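Epf (Streptococcus pyogenes, PDB 4ES8) is a cell-surface adhesin that binds to cells through an N-terminal domain containing a carbohydrate-binding module. Local coordinates at residues K230-T235 with F307-G312; I250-S255 with I275-D280. All blocks are in the same frame, centred on the assembly; numbering follows the deposited sequence. Where two conformers were deposited one is given.

Contact 1: residues K230-T235 with F307-G312; sequences KNVQLT and FFFEVG
The far end of the Phe309 ring overlaps one methyl each of Val232 and Leu234, two side chains that project from the same face of strand 231-237. Leu234 makes the tighter approach: its CD2 is 3.7 Å from Phe309 CE1 and almost as close to CZ, so a single methyl rests against one C-C bond of the ring's far end. Val232 adds a looser contact, CG1 to Phe309 CZ at 4.1 Å. Both methyls meet the ring obliquely, while the Leu234 side chain as a whole runs at about a right angle to that of Phe309. The backbones stay well separated, with CA atoms 9.9 Å apart for Leu234 and Phe309, and the ring and the Leu234 side chain together bridge that gap. The ring's reach depends on chi1 of 71°, which sets CG between the backbone N and the carbonyl carbon. On the other strand, Val232 holds CG1 anti to its N (chi1 175°), and this is the branch that meets CZ. The contact is apolar and small, burying 86 Å² in all. It joins the two facing sheets of what is probably the fibronectin-like domain: Leu220 and Ala225 also touch Phe309 on the side of strands 219-224 and 231-237, whereas Leu252 of strand 248-253 and Leu291 and Val293 of strand 290-297 pack against it from its own sheet.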
# COMPACT_ATOMS: atom_id res chain seq x y z
N LYS A 230 -21.55 29.76 12.02
CA LYS A 230 -20.90 28.56 12.56
C LYS A 230 -20.35 27.63 11.48
O LYS A 230 -19.42 26.86 11.76
CB LYS A 230 -21.88 27.75 13.43
CG LYS A 230 -22.28 28.44 14.74
CD LYS A 230 -23.31 27.63 15.56
CE LYS A 230 -24.70 27.57 14.95
NZ LYS A 230 -25.37 28.90 14.94
N ASN A 231 -20.94 27.68 10.26
CA ASN A 231 -20.58 26.79 9.16
C ASN A 231 -19.39 27.33 8.35
O ASN A 231 -19.51 28.37 7.71
CB ASN A 231 -21.81 26.59 8.25
CG ASN A 231 -23.10 26.34 9.00
OD1 ASN A 231 -23.23 25.41 9.80
ND2 ASN A 231 -24.09 27.20 8.77
N VAL A 232 -18.27 26.58 8.36
CA VAL A 232 -17.08 26.91 7.59
C VAL A 232 -16.99 25.85 6.50
O VAL A 232 -17.15 24.66 6.81
CB VAL A 232 -15.80 26.97 8.48
CG1 VAL A 232 -14.55 27.19 7.62
CG2 VAL A 232 -15.91 28.05 9.55
N GLN A 233 -16.77 26.26 5.26
CA GLN A 233 -16.70 25.30 4.15
C GLN A 233 -15.30 25.31 3.57
O GLN A 233 -14.84 26.34 3.09
CB GLN A 233 -17.75 25.62 3.07
CG GLN A 233 -19.19 25.42 3.54
CD GLN A 233 -20.19 25.59 2.42
OE1 GLN A 233 -19.93 26.24 1.40
NE2 GLN A 233 -21.37 25.01 2.60
N LEU A 234 -14.62 24.15 3.60
CA LEU A 234 -13.27 24.06 3.05
C LEU A 234 -13.24 23.18 1.83
O LEU A 234 -13.65 22.02 1.90
CB LEU A 234 -12.29 23.52 4.09
CG LEU A 234 -12.20 24.27 5.42
CD1 LEU A 234 -11.19 23.63 6.30
CD2 LEU A 234 -11.79 25.77 5.23
N THR A 235 -12.77 23.73 0.70
CA THR A 235 -12.64 22.95 -0.53
C THR A 235 -11.21 22.42 -0.61
O THR A 235 -10.26 23.21 -0.64
CB THR A 235 -13.01 23.81 -1.77
OG1 THR A 235 -14.36 24.26 -1.63
CG2 THR A 235 -12.85 23.05 -3.10
N PHE A 307 -2.00 26.93 5.24
CA PHE A 307 -2.85 27.62 4.25
C PHE A 307 -3.61 28.72 4.96
O PHE A 307 -3.93 28.58 6.15
CB PHE A 307 -3.84 26.67 3.59
CG PHE A 307 -3.20 25.46 2.96
CD1 PHE A 307 -2.51 25.57 1.76
CD2 PHE A 307 -3.23 24.23 3.60
CE1 PHE A 307 -1.88 24.46 1.20
CE2 PHE A 307 -2.62 23.11 3.02
CZ PHE A 307 -1.92 23.24 1.84
N PHE A 308 -3.94 29.80 4.25
CA PHE A 308 -4.67 30.93 4.84
C PHE A 308 -5.78 31.38 3.94
O PHE A 308 -5.65 31.35 2.70
CB PHE A 308 -3.71 32.12 5.10
CG PHE A 308 -2.54 31.80 5.98
CD1 PHE A 308 -2.63 31.95 7.36
CD2 PHE A 308 -1.35 31.31 5.45
CE1 PHE A 308 -1.54 31.64 8.19
CE2 PHE A 308 -0.27 30.98 6.27
CZ PHE A 308 -0.37 31.16 7.64
N PHE A 309 -6.87 31.86 4.55
CA PHE A 309 -7.97 32.44 3.80
C PHE A 309 -8.64 33.46 4.70
O PHE A 309 -8.57 33.35 5.93
CB PHE A 309 -8.97 31.38 3.28
CG PHE A 309 -9.83 30.71 4.32
CD1 PHE A 309 -9.35 29.61 5.05
CD2 PHE A 309 -11.13 31.15 4.57
CE1 PHE A 309 -10.15 29.00 6.02
CE2 PHE A 309 -11.94 30.51 5.52
CZ PHE A 309 -11.45 29.44 6.24
N GLU A 310 -9.30 34.44 4.08
CA GLU A 310 -9.98 35.47 4.85
C GLU A 310 -11.42 35.16 5.12
O GLU A 310 -12.14 34.67 4.25
CB GLU A 310 -9.93 36.81 4.10
CG GLU A 310 -8.59 37.52 4.22
CD GLU A 310 -8.53 38.88 3.54
OE1 GLU A 310 -9.59 39.43 3.20
OE2 GLU A 310 -7.40 39.39 3.36
N VAL A 311 -11.88 35.57 6.30
CA VAL A 311 -13.30 35.60 6.67
C VAL A 311 -13.91 36.73 5.82
O VAL A 311 -13.27 37.77 5.64
CB VAL A 311 -13.49 35.88 8.19
CG1 VAL A 311 -14.96 36.09 8.56
CG2 VAL A 311 -12.88 34.78 9.05
N GLY A 312 -15.10 36.54 5.31
CA GLY A 312 -15.74 37.60 4.54
C GLY A 312 -17.10 37.97 5.10
O GLY A 312 -17.46 37.56 6.20

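Contact 2: residues I250-S255 with I275-D280; sequences ISLFNS and ITLSED
The backbones of 250-255 and 275-280 belong to different sheets and approach no closer than 8.4 Å between CA atoms, at Leu252 and Ile275, a spacing bridged by side chains. Ile250, Leu252 and Ile275 all direct their CB atoms into the gap. Ile275 is the shared partner and uses both its branches. Its longer arm, with CG1 anti to the carbonyl carbon and chi2 extended at -176°, carries CD1 in between the two residues of the opposing strand, 3.9 Å from Ile250 CG2 and 4.2 Å from Leu252 CB. The shorter branch, CG2, instead meets the end of the leucine, with Leu252 CD2 4.0 Å away. That same CD2 is also 4.0 Å from Leu277 CD2, so one methyl of Leu252 touches two residues that lie two positions apart along 275-280. Leu252 and Leu277 cross at about a right angle, whereas both isoleucines, like Leu252 and Ile275, meet at a slant. Leu277 lies just beyond strand 273-276, in the turn before helix 279-284. There Ser278 is the N-cap, its OG capping a backbone N of the helix, and Leu285 packs on Leu277 beyond it. All four touching residues are buried, and every close pair across the segments is carbon to carbon. The contact therefore draws on dispersion and exclusion of water, and with no polar pair across the segments the fit of the branched side chains probably sets the register, with 160 Å² buried in all.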
# COMPACT_ATOMS: atom_id res chain seq x y z
N ILE A 250 -7.83 17.89 9.29
CA ILE A 250 -7.84 19.33 9.05
C ILE A 250 -7.92 20.10 10.37
O ILE A 250 -8.88 19.90 11.12
CB ILE A 250 -9.04 19.74 8.14
CG1 ILE A 250 -9.02 18.97 6.79
CG2 ILE A 250 -9.04 21.26 7.92
CD1 ILE A 250 -10.33 19.07 6.03
N SER A 251 -6.96 20.99 10.63
CA SER A 251 -6.99 21.86 11.82
C SER A 251 -7.23 23.28 11.36
O SER A 251 -6.55 23.75 10.44
CB SER A 251 -5.68 21.75 12.59
OG SER A 251 -5.55 20.45 13.12
N LEU A 252 -8.24 23.95 11.94
CA LEU A 252 -8.60 25.34 11.58
C LEU A 252 -8.28 26.24 12.75
O LEU A 252 -8.68 25.93 13.87
CB LEU A 252 -10.10 25.40 11.25
CG LEU A 252 -10.67 26.80 10.96
CD1 LEU A 252 -10.15 27.33 9.62
CD2 LEU A 252 -12.21 26.74 10.90
N PHE A 253 -7.56 27.33 12.50
CA PHE A 253 -7.14 28.26 13.56
C PHE A 253 -7.55 29.66 13.24
O PHE A 253 -7.65 30.01 12.06
CB PHE A 253 -5.60 28.28 13.68
CG PHE A 253 -4.91 26.96 13.90
CD1 PHE A 253 -4.68 26.09 12.83
CD2 PHE A 253 -4.40 26.63 15.15
CE1 PHE A 253 -4.01 24.89 13.03
CE2 PHE A 253 -3.72 25.42 15.35
CZ PHE A 253 -3.53 24.56 14.29
N ASN A 254 -7.72 30.50 14.27
CA ASN A 254 -8.02 31.91 14.01
C ASN A 254 -6.70 32.67 13.76
O ASN A 254 -5.62 32.06 13.82
CB ASN A 254 -8.85 32.55 15.14
CG ASN A 254 -8.16 32.63 16.48
OD1 ASN A 254 -6.94 32.52 16.61
ND2 ASN A 254 -8.94 32.87 17.54
N SER A 255 -6.77 33.99 13.50
CA SER A 255 -5.55 34.76 13.18
C SER A 255 -4.57 34.88 14.36
O SER A 255 -3.40 35.19 14.14
CB SER A 255 -5.91 36.15 12.67
OG SER A 255 -6.62 36.87 13.67
N ILE A 275 -16.86 22.35 8.55
CA ILE A 275 -16.36 22.49 9.91
C ILE A 275 -17.40 23.35 10.63
O ILE A 275 -17.80 24.39 10.10
CB ILE A 275 -14.92 23.09 9.95
CG1 ILE A 275 -13.91 22.09 9.32
CG2 ILE A 275 -14.53 23.46 11.40
CD1 ILE A 275 -12.42 22.49 9.38
N THR A 276 -17.88 22.88 11.79
CA THR A 276 -18.86 23.62 12.58
C THR A 276 -18.16 24.25 13.77
O THR A 276 -17.63 23.53 14.62
CB THR A 276 -20.04 22.73 13.01
OG1 THR A 276 -20.59 22.09 11.85
CG2 THR A 276 -21.13 23.51 13.75
N LEU A 277 -18.17 25.58 13.85
CA LEU A 277 -17.59 26.29 14.99
C LEU A 277 -18.57 26.31 16.15
O LEU A 277 -19.76 26.09 15.93
CB LEU A 277 -17.28 27.75 14.58
CG LEU A 277 -16.34 27.99 13.41
CD1 LEU A 277 -16.32 29.46 13.03
CD2 LEU A 277 -14.92 27.50 13.74
N SER A 278 -18.09 26.64 17.36
CA SER A 278 -19.00 26.85 18.48
C SER A 278 -19.67 28.23 18.27
O SER A 278 -19.19 29.01 17.43
CB SER A 278 -18.24 26.79 19.80
OG SER A 278 -17.45 27.95 20.00
N GLU A 279 -20.77 28.53 18.99
CA GLU A 279 -21.46 29.81 18.82
C GLU A 279 -20.53 30.99 19.15
O GLU A 279 -20.51 31.96 18.40
CB GLU A 279 -22.74 29.87 19.67
CG GLU A 279 -23.90 29.11 19.04
CD GLU A 279 -24.80 29.92 18.12
OE1 GLU A 279 -24.28 30.52 17.15
OE2 GLU A 279 -26.03 29.93 18.36
N ASP A 280 -19.73 30.87 20.24
CA ASP A 280 -18.75 31.87 20.68
C ASP A 280 -17.67 32.07 19.63
O ASP A 280 -17.33 33.21 19.31
CB ASP A 280 -18.12 31.46 22.02
CG ASP A 280 -19.09 31.39 23.20
OD1 ASP A 280 -20.18 31.99 23.11
OD2 ASP A 280 -18.75 30.72 24.20

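Both contacts pack the three-stranded sheet of the probable fibronectin-like domain against the four-stranded one, with centres about 9 Å apart. The touching residues of contact 2 are all buried; contact 1 lies nearer the sheet edge, where Phe309 stays partly exposed. Contact 1 links central strand 231-237 to outermost strand 307-310, and contact 2 links outermost strand 273-276 to inner strand 248-253. They meet where Leu234 CD1 lies 3.5 Å from Ile275 CD1. Backbone pairing of Val232 with Ile275 and Lys230 with Leu277 ties their halves within one sheet. Contact 1 rests on one aromatic ring, whereas contact 2 is wholly aliphatic and buries nearly twice the area.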